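Probable M18 family aminopeptidase 1 (Thermotoga maritima, PDB 2GLF) probably acts as a metal-dependent aminopeptidase of the M18 family, removing residues from the N-terminus of peptides. Local coordinates at residues A[111-116]-A[185-190]. Residues are numbered along the deposited sequence; the frame is centred on the assembly and turned at random.
Sequences IALFKT and MLIAGT
Phe114 and Ala188 meet across two antiparallel strands, 111-116 and 185-189, where the phenylalanine ring lies against the alanine methyl. Chi1 (-74°) sets CG of Phe114 beside the backbone N, anti to the carbonyl carbon; of the ring atoms, CE1 comes closest to the Ala188 methyl, with CD1 and CZ a little farther off. Ala188 CB sits over one face, offset toward the rim, in a CH-pi contact 3.9 Å from the ring centroid. That methyl also packs against Ala112 CB, and both alanines touch Val205 of helix 200-213. The ring is stacked in addition with Phe100 of strand 97-108, while Phe114 CB rests on Leu186 CG at 4.1 Å. An alanine in place of Phe114 would probably open a gap above the Ala188 methyl and leave Phe100 without its stacking partner.

On the other face of the sheet, selenomethionine Met185 runs beside Lys115, its SE 4.1 Å from Lys115 CE, then bends at chi3 (-78°) to bring CE against Leu113 CD1. Lys115 NZ, in a salt bridge with Glu182, lies about as close to the selenium as CE does, and Met185 also packs on Pro334 of a second subunit.

Between the two faces the strands are joined by a backbone bond from Phe114 N to Leu186 O (2.9 Å). At Ala112, away from the metal sites, the register slips: its O accepts Ala188 N at 2.7 Å and, weakly, Gly189 N, while its N donates to Gly189 O. Ala188 and Gly189 thus both oppose Ala112, forming a classic beta bulge at the edge of this chain's six-stranded antiparallel sheet.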
loop_
_atom_site.group_PDB
_atom_site.type_symbol
_atom_site.label_atom_id
_atom_site.label_comp_id
_atom_site.label_asym_id
_atom_site.label_seq_id
_atom_site.Cartn_x
_atom_site.Cartn_y
_atom_site.Cartn_z
ATOM N N ILE A 111 -35.942 -20.481 9.835
ATOM C CA ILE A 111 -35.645 -21.397 8.740
ATOM C C ILE A 111 -34.821 -22.595 9.212
ATOM O O ILE A 111 -33.733 -22.433 9.758
ATOM C CB ILE A 111 -34.870 -20.677 7.623
ATOM C CG1 ILE A 111 -35.755 -19.600 7.004
ATOM C CG2 ILE A 111 -34.413 -21.667 6.574
ATOM C CD1 ILE A 111 -35.070 -18.788 5.922
ATOM N N ALA A 112 -35.351 -23.796 9.005
ATOM C CA ALA A 112 -34.644 -25.011 9.392
ATOM C C ALA A 112 -33.460 -25.159 8.439
ATOM O O ALA A 112 -33.607 -24.987 7.229
ATOM C CB ALA A 112 -35.571 -26.214 9.285
ATOM N N LEU A 113 -32.290 -25.484 8.979
ATOM C CA LEU A 113 -31.092 -25.608 8.152
ATOM C C LEU A 113 -30.233 -26.833 8.434
ATOM O O LEU A 113 -30.196 -27.340 9.557
ATOM C CB LEU A 113 -30.216 -24.374 8.345
ATOM C CG LEU A 113 -30.738 -23.017 7.906
ATOM C CD1 LEU A 113 -29.888 -21.933 8.540
ATOM C CD2 LEU A 113 -30.707 -22.932 6.395
ATOM N N PHE A 114 -29.531 -27.299 7.408
ATOM C CA PHE A 114 -28.620 -28.429 7.564
ATOM C C PHE A 114 -27.219 -27.886 7.349
ATOM O O PHE A 114 -26.867 -27.486 6.235
ATOM C CB PHE A 114 -28.872 -29.525 6.523
ATOM C CG PHE A 114 -30.099 -30.336 6.776
ATOM C CD1 PHE A 114 -31.096 -30.422 5.814
ATOM C CD2 PHE A 114 -30.252 -31.030 7.968
ATOM C CE1 PHE A 114 -32.229 -31.187 6.032
ATOM C CE2 PHE A 114 -31.381 -31.802 8.199
ATOM C CZ PHE A 114 -32.375 -31.881 7.226
ATOM N N LYS A 115 -26.425 -27.853 8.410
ATOM C CA LYS A 115 -25.059 -27.380 8.277
ATOM C C LYS A 115 -24.229 -28.509 7.671
ATOM O O LYS A 115 -24.406 -29.677 8.006
ATOM C CB LYS A 115 -24.470 -27.000 9.640
ATOM C CG LYS A 115 -25.278 -26.003 10.440
ATOM C CD LYS A 115 -24.457 -25.446 11.593
ATOM C CE LYS A 115 -23.597 -24.254 11.158
ATOM N NZ LYS A 115 -22.649 -24.533 10.036
ATOM N N THR A 116 -23.331 -28.172 6.764
ATOM C CA THR A 116 -22.497 -29.195 6.180
ATOM C C THR A 116 -21.052 -28.826 6.414
ATOM O O THR A 116 -20.746 -27.786 6.992
ATOM C CB THR A 116 -22.708 -29.313 4.674
ATOM O OG1 THR A 116 -22.140 -28.171 4.026
ATOM C CG2 THR A 116 -24.183 -29.393 4.352
HETATM N N MSE A 185 -25.134 -24.312 3.887
HETATM C CA MSE A 185 -26.204 -24.989 4.602
HETATM C C MSE A 185 -27.443 -25.095 3.725
HETATM O O MSE A 185 -27.890 -24.097 3.163
HETATM C CB MSE A 185 -26.548 -24.202 5.862
HETATM C CG MSE A 185 -25.379 -23.396 6.394
HETATM SE SE MSE A 185 -25.710 -22.572 8.112
HETATM C CE MSE A 185 -26.774 -21.065 7.533
ATOM N N LEU A 186 -28.002 -26.293 3.595
ATOM C CA LEU A 186 -29.206 -26.430 2.785
ATOM C C LEU A 186 -30.419 -26.113 3.645
ATOM O O LEU A 186 -30.401 -26.300 4.867
ATOM C CB LEU A 186 -29.351 -27.843 2.193
ATOM C CG LEU A 186 -28.350 -28.949 2.520
ATOM C CD1 LEU A 186 -28.799 -30.231 1.851
ATOM C CD2 LEU A 186 -26.960 -28.558 2.056
ATOM N N ILE A 187 -31.468 -25.620 2.999
ATOM C CA ILE A 187 -32.698 -25.285 3.695
ATOM C C ILE A 187 -33.465 -26.569 4.020
ATOM O O ILE A 187 -33.826 -27.335 3.129
ATOM C CB ILE A 187 -33.568 -24.353 2.833
ATOM C CG1 ILE A 187 -32.782 -23.076 2.517
ATOM C CG2 ILE A 187 -34.854 -24.018 3.563
ATOM C CD1 ILE A 187 -33.542 -22.058 1.703
ATOM N N ALA A 188 -33.694 -26.815 5.305
ATOM C CA ALA A 188 -34.413 -28.007 5.722
ATOM C C ALA A 188 -35.918 -27.785 5.643
ATOM O O ALA A 188 -36.673 -28.703 5.334
ATOM C CB ALA A 188 -34.016 -28.382 7.137
ATOM N N GLY A 189 -36.352 -26.561 5.928
ATOM C CA GLY A 189 -37.766 -26.260 5.880
ATOM C C GLY A 189 -38.068 -24.839 6.290
ATOM O O GLY A 189 -37.182 -24.121 6.751
ATOM N N THR A 190 -39.325 -24.433 6.125
ATOM C CA THR A 190 -39.741 -23.083 6.478
ATOM C C THR A 190 -41.101 -23.029 7.162
ATOM O O THR A 190 -41.459 -22.002 7.733
ATOM C CB THR A 190 -39.807 -22.171 5.247
ATOM O OG1 THR A 190 -40.798 -22.669 4.342
ATOM C CG2 THR A 190 -38.460 -22.116 4.546
#